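Local structure of putative exported protein (Bacteroides fragilis NCTC 9343, 3IEE) at residues E87-R90 against R91-Q95; N96-G99 against L100-R104. The protein is of unknown function but, as a mostly helical, putative exported protein with a predicted lipoprotein-type signal, probably works in the cell envelope. One frame throughout, in Å; residues are numbered along the deposited sequence.

Contact 1: E87-R90 against R91-Q95; sequences EETR and RNLKQ. With EDO (1,2-ethanediol), chain G.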
loop_
_atom_site.group_PDB
_atom_site.type_symbol
_atom_site.label_atom_id
_atom_site.label_comp_id
_atom_site.label_asym_id
_atom_site.label_seq_id
_atom_site.Cartn_x
_atom_site.Cartn_y
_atom_site.Cartn_z
ATOM N N GLU A 87 3.900 -23.931 0.395
ATOM C CA GLU A 87 3.064 -24.126 -0.782
ATOM C C GLU A 87 1.777 -23.317 -0.637
ATOM O O GLU A 87 1.303 -22.747 -1.611
ATOM C CB GLU A 87 2.764 -25.613 -1.021
ATOM C CG GLU A 87 4.002 -26.389 -1.495
ATOM C CD GLU A 87 4.560 -25.874 -2.799
ATOM O OE1 GLU A 87 3.933 -26.117 -3.861
ATOM O OE2 GLU A 87 5.628 -25.226 -2.764
ATOM N N GLU A 88 1.252 -23.259 0.576
ATOM C CA GLU A 88 0.012 -22.529 0.811
ATOM C C GLU A 88 0.171 -21.029 0.520
ATOM O O GLU A 88 -0.706 -20.368 -0.052
ATOM C CB GLU A 88 -0.413 -22.702 2.257
ATOM C CG GLU A 88 -1.678 -21.938 2.588
ATOM C CD GLU A 88 -2.200 -22.324 3.939
ATOM O OE1 GLU A 88 -2.641 -23.493 4.067
ATOM O OE2 GLU A 88 -2.147 -21.476 4.859
ATOM N N THR A 89 1.287 -20.501 0.983
ATOM C CA THR A 89 1.639 -19.114 0.753
ATOM C C THR A 89 1.799 -18.827 -0.729
ATOM O O THR A 89 1.301 -17.802 -1.263
ATOM C CB THR A 89 2.908 -18.715 1.554
ATOM O OG1 THR A 89 2.667 -18.861 2.975
ATOM C CG2 THR A 89 3.315 -17.260 1.287
ATOM N N ARG A 90 2.514 -19.713 -1.420
ATOM C CA ARG A 90 2.718 -19.560 -2.842
ATOM C C ARG A 90 1.349 -19.508 -3.559
ATOM O O ARG A 90 1.129 -18.645 -4.413
ATOM C CB ARG A 90 3.604 -20.674 -3.411
ATOM C CG ARG A 90 5.025 -20.706 -2.816
ATOM C CD ARG A 90 5.835 -21.910 -3.333
ATOM N NE ARG A 90 6.394 -21.727 -4.665
ATOM C CZ ARG A 90 6.845 -22.694 -5.473
ATOM N NH1 ARG A 90 6.767 -23.976 -5.133
ATOM N NH2 ARG A 90 7.375 -22.377 -6.639
ATOM N N ARG A 91 0.463 -20.426 -3.179
ATOM C CA ARG A 91 -0.895 -20.488 -3.729
ATOM C C ARG A 91 -1.671 -19.184 -3.485
ATOM O O ARG A 91 -2.246 -18.609 -4.406
ATOM C CB ARG A 91 -1.633 -21.649 -3.054
ATOM C CG ARG A 91 -3.020 -21.986 -3.543
ATOM C CD ARG A 91 -3.524 -23.215 -2.730
ATOM N NE ARG A 91 -2.503 -24.293 -2.700
ATOM C CZ ARG A 91 -2.016 -24.909 -1.609
ATOM N NH1 ARG A 91 -2.451 -24.614 -0.381
ATOM N NH2 ARG A 91 -1.078 -25.841 -1.746
ATOM N N ASN A 92 -1.704 -18.766 -2.229
ATOM C CA ASN A 92 -2.386 -17.534 -1.874
ATOM C C ASN A 92 -1.837 -16.281 -2.512
ATOM O O ASN A 92 -2.602 -15.402 -2.882
ATOM C CB ASN A 92 -2.462 -17.403 -0.402
ATOM C CG ASN A 92 -3.243 -18.522 0.202
ATOM O OD1 ASN A 92 -4.025 -19.195 -0.508
ATOM N ND2 ASN A 92 -3.033 -18.766 1.486
ATOM N N LEU A 93 -0.509 -16.170 -2.639
ATOM C CA LEU A 93 0.095 -15.040 -3.396
ATOM C C LEU A 93 -0.326 -15.020 -4.861
ATOM O O LEU A 93 -0.793 -13.999 -5.364
ATOM C CB LEU A 93 1.637 -15.091 -3.269
ATOM C CG LEU A 93 2.177 -14.765 -1.885
ATOM C CD1 LEU A 93 3.680 -15.161 -1.888
ATOM C CD2 LEU A 93 1.965 -13.284 -1.541
ATOM N N LYS A 94 -0.209 -16.168 -5.560
ATOM C CA LYS A 94 -0.654 -16.302 -6.918
ATOM C C LYS A 94 -2.146 -15.925 -7.087
ATOM O O LYS A 94 -2.493 -15.212 -8.016
ATOM C CB LYS A 94 -0.392 -17.724 -7.465
ATOM C CG LYS A 94 1.092 -17.989 -7.649
ATOM C CD LYS A 94 1.371 -19.365 -8.312
ATOM C CE LYS A 94 1.074 -20.504 -7.349
ATOM N NZ LYS A 94 1.240 -21.889 -7.992
ATOM N N GLN A 95 -2.987 -16.382 -6.156
ATOM C CA GLN A 95 -4.427 -16.118 -6.201
ATOM C C GLN A 95 -4.738 -14.630 -6.089
ATOM O O GLN A 95 -5.554 -14.101 -6.834
ATOM C CB GLN A 95 -5.024 -16.862 -5.036
ATOM C CG GLN A 95 -6.485 -16.943 -4.882
ATOM C CD GLN A 95 -6.759 -17.782 -3.631
ATOM O OE1 GLN A 95 -6.518 -19.002 -3.625
ATOM N NE2 GLN A 95 -7.163 -17.115 -2.540
HETATM C C1 EDO G . 3.523 -22.583 -6.164
HETATM O O1 EDO G . 3.723 -22.483 -7.565
HETATM C C2 EDO G . 3.114 -23.964 -5.705
HETATM O O2 EDO G . 2.253 -23.843 -4.551
#

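Contact 2: N96-G99 against L100-R104; sequences NYTG and LFQAR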
loop_
_atom_site.group_PDB
_atom_site.type_symbol
_atom_site.label_atom_id
_atom_site.label_comp_id
_atom_site.label_asym_id
_atom_site.label_seq_id
_atom_site.Cartn_x
_atom_site.Cartn_y
_atom_site.Cartn_z
ATOM N N ASN A 96 -4.074 -13.956 -5.138
ATOM C CA ASN A 96 -4.300 -12.530 -4.932
ATOM C C ASN A 96 -3.771 -11.719 -6.136
ATOM O O ASN A 96 -4.445 -10.784 -6.608
ATOM C CB ASN A 96 -3.689 -12.074 -3.593
ATOM C CG ASN A 96 -4.602 -12.333 -2.388
ATOM O OD1 ASN A 96 -5.590 -11.611 -2.140
ATOM N ND2 ASN A 96 -4.299 -13.371 -1.654
ATOM N N TYR A 97 -2.586 -12.031 -6.633
ATOM C CA TYR A 97 -2.073 -11.330 -7.831
ATOM C C TYR A 97 -2.975 -11.563 -9.033
ATOM O O TYR A 97 -3.273 -10.629 -9.797
ATOM C CB TYR A 97 -0.644 -11.753 -8.117
ATOM C CG TYR A 97 0.379 -10.911 -7.413
ATOM C CD1 TYR A 97 0.515 -9.551 -7.718
ATOM C CD2 TYR A 97 1.175 -11.445 -6.384
ATOM C CE1 TYR A 97 1.427 -8.739 -7.095
ATOM C CE2 TYR A 97 2.106 -10.642 -5.754
ATOM C CZ TYR A 97 2.234 -9.283 -6.096
ATOM O OH TYR A 97 3.176 -8.501 -5.471
ATOM N N THR A 98 -3.396 -12.804 -9.208
ATOM C CA THR A 98 -4.256 -13.154 -10.358
ATOM C C THR A 98 -5.560 -12.346 -10.281
ATOM O O THR A 98 -5.985 -11.738 -11.288
ATOM C CB THR A 98 -4.497 -14.667 -10.455
ATOM O OG1 THR A 98 -3.241 -15.316 -10.687
ATOM C CG2 THR A 98 -5.466 -14.995 -11.625
ATOM N N GLY A 99 -6.156 -12.319 -9.093
ATOM C CA GLY A 99 -7.368 -11.546 -8.833
ATOM C C GLY A 99 -7.197 -10.066 -9.037
ATOM O O GLY A 99 -8.082 -9.380 -9.585
ATOM N N LEU A 100 -6.061 -9.533 -8.604
ATOM C CA LEU A 100 -5.739 -8.137 -8.821
ATOM C C LEU A 100 -5.648 -7.793 -10.308
ATOM O O LEU A 100 -6.268 -6.807 -10.777
ATOM C CB LEU A 100 -4.392 -7.807 -8.121
ATOM C CG LEU A 100 -3.872 -6.392 -8.395
ATOM C CD1 LEU A 100 -4.909 -5.290 -8.153
ATOM C CD2 LEU A 100 -2.624 -6.137 -7.593
ATOM N N PHE A 101 -4.899 -8.594 -11.060
ATOM C CA PHE A 101 -4.684 -8.299 -12.472
ATOM C C PHE A 101 -6.033 -8.385 -13.208
ATOM O O PHE A 101 -6.312 -7.566 -14.077
ATOM C CB PHE A 101 -3.627 -9.210 -13.108
ATOM C CG PHE A 101 -2.200 -8.919 -12.657
ATOM C CD1 PHE A 101 -1.642 -7.652 -12.772
ATOM C CD2 PHE A 101 -1.391 -9.946 -12.198
ATOM C CE1 PHE A 101 -0.304 -7.417 -12.357
ATOM C CE2 PHE A 101 -0.103 -9.718 -11.789
ATOM C CZ PHE A 101 0.455 -8.455 -11.862
ATOM N N GLN A 102 -6.883 -9.314 -12.789
ATOM C CA GLN A 102 -8.219 -9.496 -13.415
ATOM C C GLN A 102 -9.129 -8.303 -13.100
ATOM O O GLN A 102 -9.765 -7.761 -14.006
ATOM C CB GLN A 102 -8.882 -10.813 -12.978
ATOM C CG GLN A 102 -8.313 -12.067 -13.695
ATOM C CD GLN A 102 -8.996 -13.409 -13.332
ATOM O OE1 GLN A 102 -10.092 -13.433 -12.773
ATOM N NE2 GLN A 102 -8.321 -14.521 -13.649
ATOM N N ALA A 103 -9.164 -7.884 -11.828
ATOM C CA ALA A 103 -9.983 -6.737 -11.430
ATOM C C ALA A 103 -9.543 -5.465 -12.128
ATOM O O ALA A 103 -10.388 -4.664 -12.556
ATOM C CB ALA A 103 -10.033 -6.561 -9.910
ATOM N N ARG A 104 -8.231 -5.306 -12.305
ATOM C CA ARG A 104 -7.674 -4.126 -12.934
ATOM C C ARG A 104 -8.013 -4.087 -14.434
ATOM O O ARG A 104 -8.404 -3.037 -14.941
ATOM C CB ARG A 104 -6.168 -4.110 -12.691
ATOM C CG ARG A 104 -5.457 -2.907 -13.214
ATOM C CD ARG A 104 -4.003 -2.914 -12.748
ATOM N NE ARG A 104 -3.286 -1.748 -13.277
ATOM C CZ ARG A 104 -2.782 -1.688 -14.493
ATOM N NH1 ARG A 104 -2.872 -2.731 -15.293
ATOM N NH2 ARG A 104 -2.156 -0.598 -14.890
#

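Contact 1: E87-R90 against R91-Q95
The carbonyl oxygen of Thr89 accepts the N-H of Leu93, with Thr89 O 2.8 Å from Leu93 N and the bond nearly straight at 168°. The Leu93 side chain closes over the same oxygen, CG lying 3.2 Å from Thr89 O, while CD1 reaches the methyl CG2 of Thr89; the two side chains run side by side and point the same way. Thr89 keeps that methyl on Leu93's side because CG2 is anti to its backbone N, whereas OG1 turns back to Asn86 OD1, just before the helix. Ile150 of helix 123-162 packs on both residues. These are the first two and a half turns of helix 87-119, and its i to i+4 bonds also join the N-H of Arg91, Asn92 and Lys94 to the carbonyls of Glu87, Glu88 and Arg90. On the outer side, Arg90 bends at chi3 (80°), so that NH1 meets Glu87 OE2 at 2.9 Å in a salt bridge that uses the syn lone pair and lies in the guanidinium plane. Arg90 NE bonds to Pro81 O, which helps fix the rotation of the group. An ethanediol, probably from the crystallisation liquor, lies over one guanidinium face, C1 being 3.3 Å from Arg90 NE. Its two hydroxyls bridge side chains two turns apart: O1 accepts from Lys94 NZ at 2.6 Å, and O2 donates a weak bond to Glu87 OE1. Arg91, bent at chi3, folds back along the helix and lays a guanidinium face over Glu87 O; NH1 comes 3.4 Å from Glu88 CA. Glu88 OE1 remains 4.6 Å from Arg91 NH1, beyond a salt bridge, with the carboxylate and guanidinium planes 64° apart. The amide of Asn92 crosses the Glu88 chain, ND2 resting 3.6 Å from Glu88 CG.

Contact 2: N96-G99 against L100-R104
Four successive i to i+4 backbone bonds carry the helix from Asn96 to Ala103, their N to O distances all 2.9 to 3.0 Å and the Gln102 N to Thr98 O bond the most bent, at 151°. These two turns of helix 87-119 belong to an all-helical bundle: helix 17-40 packs on Tyr97, Leu100 and Phe101, and helix 123-162 on Asn96 and Tyr97. The rings of Tyr97 and Phe101, one turn apart, run obliquely to each other and touch where Tyr97 CD1 comes 4.1 Å from Phe101 CE2. Phe101 has CG anti to its carbonyl carbon (chi1 -72°), which swings the ring back over the preceding turn and brings CD2 within 3.1 Å of Tyr97 O. The OH of the buried Tyr97, pointing away from the Phe101 ring, hydrogen-bonds Ser33 OG of helix 17-40. Asn96, also buried, has both amide ends satisfied, ND2 by Asn92 O and OD1 by Asn146 ND2. Gly99 takes part through its carbonyl, which accepts the Ala103 N-H. Nearer solvent, Thr98 and Gln102 lie alongside each other; Thr98 OG1 bonds to Lys94 O, while Thr98 CG2 rests 3.5 Å from Gln102 NE2.

Contacts 1 and 2 are consecutive pieces of helix 87-119, their centres about 13 Å apart, and both lean on helix 123-162. Contact 1, its centre about 19 Å from the chain centre, lies nearer the surface: charged side chains and a bound ethanediol occupy its outer side, and the inward side is held by the methyl of Thr89 against Leu93. Contact 2, its centre about 15 Å from that of the chain, is more deeply set, adds helix 17-40 as a second neighbour, and replaces ion pairing with aromatic contact and buried amide and hydroxyl bonds. Side chains of contact 2 also bond back to backbone carbonyls of contact 1, tying the two pieces together.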